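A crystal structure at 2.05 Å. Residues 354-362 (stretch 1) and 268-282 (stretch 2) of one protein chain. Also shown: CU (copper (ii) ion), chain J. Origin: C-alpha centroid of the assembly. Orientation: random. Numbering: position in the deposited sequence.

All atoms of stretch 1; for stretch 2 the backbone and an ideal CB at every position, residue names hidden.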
# COMPACT_ATOMS: atom_id res chain seq x y z
N ILE C 354 37.33 9.52 -35.53
CA ILE C 354 36.82 8.81 -34.31
C ILE C 354 36.35 7.41 -34.72
O ILE C 354 35.43 7.30 -35.55
CB ILE C 354 35.69 9.62 -33.65
CG1 ILE C 354 36.11 11.06 -33.34
CG2 ILE C 354 35.20 8.88 -32.41
CD1 ILE C 354 35.01 11.95 -32.84
N PHE C 355 37.02 6.38 -34.19
CA PHE C 355 36.48 5.00 -34.13
C PHE C 355 35.46 4.95 -32.99
O PHE C 355 35.86 5.04 -31.81
CB PHE C 355 37.60 3.98 -33.89
CG PHE C 355 38.66 3.97 -34.94
CD1 PHE C 355 38.43 3.37 -36.16
CD2 PHE C 355 39.88 4.56 -34.71
CE1 PHE C 355 39.41 3.36 -37.14
CE2 PHE C 355 40.87 4.55 -35.69
CZ PHE C 355 40.63 3.95 -36.90
N PHE C 356 34.18 4.85 -33.34
CA PHE C 356 33.03 4.90 -32.40
C PHE C 356 32.25 3.59 -32.48
O PHE C 356 31.73 3.27 -33.56
CB PHE C 356 32.09 6.06 -32.69
CG PHE C 356 30.91 6.11 -31.76
CD1 PHE C 356 31.06 6.50 -30.44
CD2 PHE C 356 29.65 5.71 -32.18
CE1 PHE C 356 29.97 6.52 -29.58
CE2 PHE C 356 28.56 5.73 -31.33
CZ PHE C 356 28.72 6.13 -30.02
N GLY C 357 32.16 2.89 -31.35
CA GLY C 357 31.38 1.64 -31.25
C GLY C 357 30.45 1.65 -30.05
O GLY C 357 30.75 2.34 -29.07
N VAL C 358 29.37 0.89 -30.14
CA VAL C 358 28.40 0.73 -29.03
C VAL C 358 28.54 -0.70 -28.51
O VAL C 358 28.10 -1.64 -29.22
CB VAL C 358 26.97 1.03 -29.51
CG1 VAL C 358 25.98 0.95 -28.37
CG2 VAL C 358 26.90 2.40 -30.17
N GLY C 359 29.16 -0.85 -27.34
CA GLY C 359 29.12 -2.08 -26.53
C GLY C 359 27.69 -2.39 -26.14
O GLY C 359 27.24 -3.56 -26.32
N GLY C 360 26.96 -1.37 -25.70
CA GLY C 360 25.54 -1.47 -25.32
C GLY C 360 25.37 -1.81 -23.85
O GLY C 360 25.86 -1.07 -23.00
N PRO C 361 24.72 -2.95 -23.49
CA PRO C 361 24.28 -3.97 -24.44
C PRO C 361 23.01 -3.74 -25.27
O PRO C 361 22.73 -4.58 -26.09
CB PRO C 361 23.95 -5.15 -23.52
CG PRO C 361 23.45 -4.50 -22.27
CD PRO C 361 24.39 -3.32 -22.11
N ASN C 362 22.25 -2.66 -25.04
CA ASN C 362 20.84 -2.63 -25.53
C ASN C 362 20.52 -1.45 -26.44
O ASN C 362 19.69 -1.68 -27.33
CB ASN C 362 19.89 -2.70 -24.35
CG ASN C 362 19.91 -4.08 -23.73
OD1 ASN C 362 19.85 -5.07 -24.45
ND2 ASN C 362 20.00 -4.16 -22.42
N UNK C 268 25.53 -12.77 -21.24
CA UNK C 268 26.35 -11.92 -22.14
C UNK C 268 25.98 -10.47 -21.88
O UNK C 268 26.86 -9.64 -21.65
CB UNK C 268 26.13 -12.28 -23.61
N UNK C 269 24.67 -10.11 -21.83
CA UNK C 269 24.27 -8.74 -21.52
C UNK C 269 24.92 -8.22 -20.22
O UNK C 269 25.26 -7.06 -20.17
CB UNK C 269 22.75 -8.66 -21.41
N UNK C 270 25.07 -9.10 -19.22
CA UNK C 270 25.67 -8.77 -17.89
C UNK C 270 27.15 -8.46 -18.08
O UNK C 270 27.60 -7.39 -17.64
CB UNK C 270 25.49 -9.92 -16.89
N UNK C 271 27.88 -9.37 -18.73
CA UNK C 271 29.32 -9.21 -19.04
C UNK C 271 29.53 -7.92 -19.85
O UNK C 271 30.50 -7.20 -19.58
CB UNK C 271 29.85 -10.42 -19.82
N UNK C 272 28.62 -7.59 -20.75
CA UNK C 272 28.75 -6.38 -21.60
C UNK C 272 28.50 -5.12 -20.76
O UNK C 272 29.43 -4.28 -20.72
CB UNK C 272 27.77 -6.43 -22.77
N UNK C 273 27.36 -5.00 -20.06
CA UNK C 273 27.05 -3.79 -19.23
C UNK C 273 28.20 -3.52 -18.25
O UNK C 273 28.50 -2.32 -17.99
CB UNK C 273 25.74 -3.97 -18.46
N UNK C 274 28.83 -4.57 -17.73
CA UNK C 274 29.89 -4.47 -16.68
C UNK C 274 31.18 -3.92 -17.27
O UNK C 274 32.00 -3.43 -16.48
CB UNK C 274 30.16 -5.83 -16.04
N UNK C 275 31.37 -4.03 -18.60
CA UNK C 275 32.36 -3.24 -19.35
C UNK C 275 33.19 -4.05 -20.34
O UNK C 275 34.21 -3.48 -20.82
CB UNK C 275 33.31 -2.55 -18.37
N UNK C 276 32.80 -5.29 -20.65
CA UNK C 276 33.61 -6.23 -21.47
C UNK C 276 33.27 -6.04 -22.96
O UNK C 276 32.64 -6.93 -23.58
CB UNK C 276 33.36 -7.68 -21.05
N UNK C 277 33.70 -4.89 -23.51
CA UNK C 277 33.58 -4.57 -24.96
C UNK C 277 34.76 -3.71 -25.41
O UNK C 277 35.33 -2.97 -24.59
CB UNK C 277 32.27 -3.84 -25.25
N UNK C 278 35.10 -3.81 -26.70
CA UNK C 278 36.19 -3.06 -27.36
C UNK C 278 36.06 -3.10 -28.87
O UNK C 278 35.09 -3.70 -29.39
CB UNK C 278 37.55 -3.62 -26.95
N UNK C 279 37.02 -2.48 -29.57
CA UNK C 279 37.03 -2.41 -31.06
C UNK C 279 38.26 -3.14 -31.61
O UNK C 279 39.35 -3.02 -31.02
CB UNK C 279 37.03 -0.96 -31.54
N UNK C 280 38.04 -3.93 -32.67
CA UNK C 280 39.06 -4.55 -33.57
C UNK C 280 38.94 -3.87 -34.94
O UNK C 280 37.88 -4.05 -35.58
CB UNK C 280 38.86 -6.06 -33.69
N UNK C 281 39.96 -3.10 -35.33
CA UNK C 281 40.14 -2.59 -36.73
C UNK C 281 40.93 -3.63 -37.52
O UNK C 281 42.10 -3.89 -37.15
CB UNK C 281 40.86 -1.24 -36.75
N UNK C 282 40.29 -4.23 -38.53
CA UNK C 282 40.98 -5.01 -39.59
C UNK C 282 41.18 -4.05 -40.77
O UNK C 282 40.22 -3.78 -41.49
CB UNK C 282 40.18 -6.25 -40.01
CU CU J . 33.03 -11.84 -19.20

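Position 268 opens a helix, and nothing of stretch 1 lies within 5.5 Å of its ideal CB, so stretch 1 sets no requirement; it is Val268.

At position 269 the CB points sideways, yet its ideal position is 4.3 Å from Pro361 CB. A compact apolar side chain would suit, and early in a helix proline is tolerated as well. It is Pro269; its CB lies 4.4 Å from Pro361 CB.

Position 270 points away and is unconstrained by stretch 1; it is Asn270.

Position 271 is out of reach of stretch 1, but the copper ion lies a few ångströms beyond its CB, so a metal ligand such as histidine, cysteine or methionine is plausible. It is His271, with ND1 2.1 Å from CU.

Position 272 points toward stretch 1. Its ideal CB is 4.1 Å from Pro361 CB and 4.6 Å from Gly359 O, beside a mainly apolar surface that offers no charge. Valine, isoleucine or leucine would all be reasonable. It is Ile272 (chi1 m, chi2 t): CG2 reaches 3.8 Å from Pro361 CB and 3.2 Å from Gly359 O, a close packing contact against the turn containing the cis peptide before Pro361.

At position 273 the CB is sideways, 3.9 Å from Pro361 CD, which favours a small or beta-branched residue. It is Thr273, which packs there, while OG1 is hydrogen-bonded elsewhere in the structure.

Position 274 is out of reach; it is Asn274.

Position 275 has phi/psi of 134/14, where a CB would jam against the preceding carbonyl O. Glycine is called for, and Gly275 closes the helix in a Schellman motif, with the N of position 276 to His271 O at 3.2 Å.

Position 276 is far from stretch 1, but its CB lies close enough to copper for a long side chain to reach it, so methionine or histidine fits. It is Met276, with SD 2.5 Å from CU.

Position 277 points toward Gly359, its ideal CB 3.8 Å from Gly359 CA. The absence of a side chain on that glycine leaves a surface for a flat or apolar group. It is Tyr277 (chi1 p), and Gly359 CA sits over one ring face, 3.8 Å from the ring centroid and 21° off the normal: a CH-pi contact. An ideal CB on Gly359 would lie 2.2 Å from Tyr277 CG, a clash.

Position 278 points away; it is Gly278.

Position 279 points toward stretch 1, its ideal CB 5.5 Å from Phe355 CB, a gap suited to leucine, isoleucine or methionine. Leu279 fills it, with CD1 3.8 Å from Phe355 CB. Its CD2 would lie 2.8 Å from an ideal CB on Gly357.

Positions 280 and 282 are out of reach; they are Leu280 and Val282.

At position 281 the CB points toward stretch 1, 4.8 Å from Phe355 CE1, so most apolar residues would suit. Leu281 CD2 meets Phe355 CZ at 3.6 Å, obliquely.

Stretch 2 268-282: VPNHITNGMYGLLLV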
# COMPACT_ATOMS: atom_id res chain seq x y z
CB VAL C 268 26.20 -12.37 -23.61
CG1 VAL C 268 27.00 -11.48 -24.55
CG2 VAL C 268 26.60 -13.82 -23.78
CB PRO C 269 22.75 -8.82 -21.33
CG PRO C 269 22.34 -10.07 -22.10
CD PRO C 269 23.52 -11.01 -22.03
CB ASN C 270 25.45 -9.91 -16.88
CG ASN C 270 25.88 -9.57 -15.47
OD1 ASN C 270 26.24 -8.43 -15.16
ND2 ASN C 270 25.83 -10.57 -14.59
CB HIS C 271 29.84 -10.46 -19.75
CG HIS C 271 29.94 -11.63 -18.83
ND1 HIS C 271 31.13 -12.03 -18.28
CD2 HIS C 271 29.00 -12.47 -18.35
CE1 HIS C 271 30.93 -13.07 -17.50
NE2 HIS C 271 29.63 -13.36 -17.53
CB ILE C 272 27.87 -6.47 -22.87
CG1 ILE C 272 28.44 -7.51 -23.84
CG2 ILE C 272 27.73 -5.11 -23.54
CD1 ILE C 272 27.50 -7.88 -24.96
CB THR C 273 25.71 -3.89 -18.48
OG1 THR C 273 25.54 -2.65 -17.78
CG2 THR C 273 25.62 -5.03 -17.50
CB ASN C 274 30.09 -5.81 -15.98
CG ASN C 274 29.06 -6.05 -14.88
OD1 ASN C 274 29.16 -7.03 -14.16
ND2 ASN C 274 28.07 -5.19 -14.78
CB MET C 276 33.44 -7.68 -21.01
CG MET C 276 33.78 -7.87 -19.52
SD MET C 276 34.10 -9.59 -18.98
CE MET C 276 35.77 -9.76 -19.57
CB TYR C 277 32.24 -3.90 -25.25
CG TYR C 277 31.84 -2.74 -24.36
CD1 TYR C 277 32.21 -1.44 -24.66
CD2 TYR C 277 31.03 -2.94 -23.25
CE1 TYR C 277 31.80 -0.36 -23.87
CE2 TYR C 277 30.61 -1.88 -22.46
CZ TYR C 277 30.99 -0.58 -22.78
OH TYR C 277 30.58 0.46 -22.00
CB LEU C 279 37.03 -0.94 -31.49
CG LEU C 279 35.70 -0.20 -31.37
CD1 LEU C 279 35.84 1.22 -31.88
CD2 LEU C 279 34.58 -0.91 -32.11
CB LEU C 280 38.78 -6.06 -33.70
CG LEU C 280 39.62 -6.81 -34.72
CD1 LEU C 280 41.10 -6.76 -34.33
CD2 LEU C 280 39.12 -8.24 -34.88
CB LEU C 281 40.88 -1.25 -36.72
CG LEU C 281 41.09 -0.59 -38.09
CD1 LEU C 281 39.77 -0.30 -38.78
CD2 LEU C 281 41.89 0.69 -37.94
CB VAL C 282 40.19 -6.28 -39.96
CG1 VAL C 282 40.92 -7.12 -40.98
CG2 VAL C 282 39.89 -7.10 -38.72
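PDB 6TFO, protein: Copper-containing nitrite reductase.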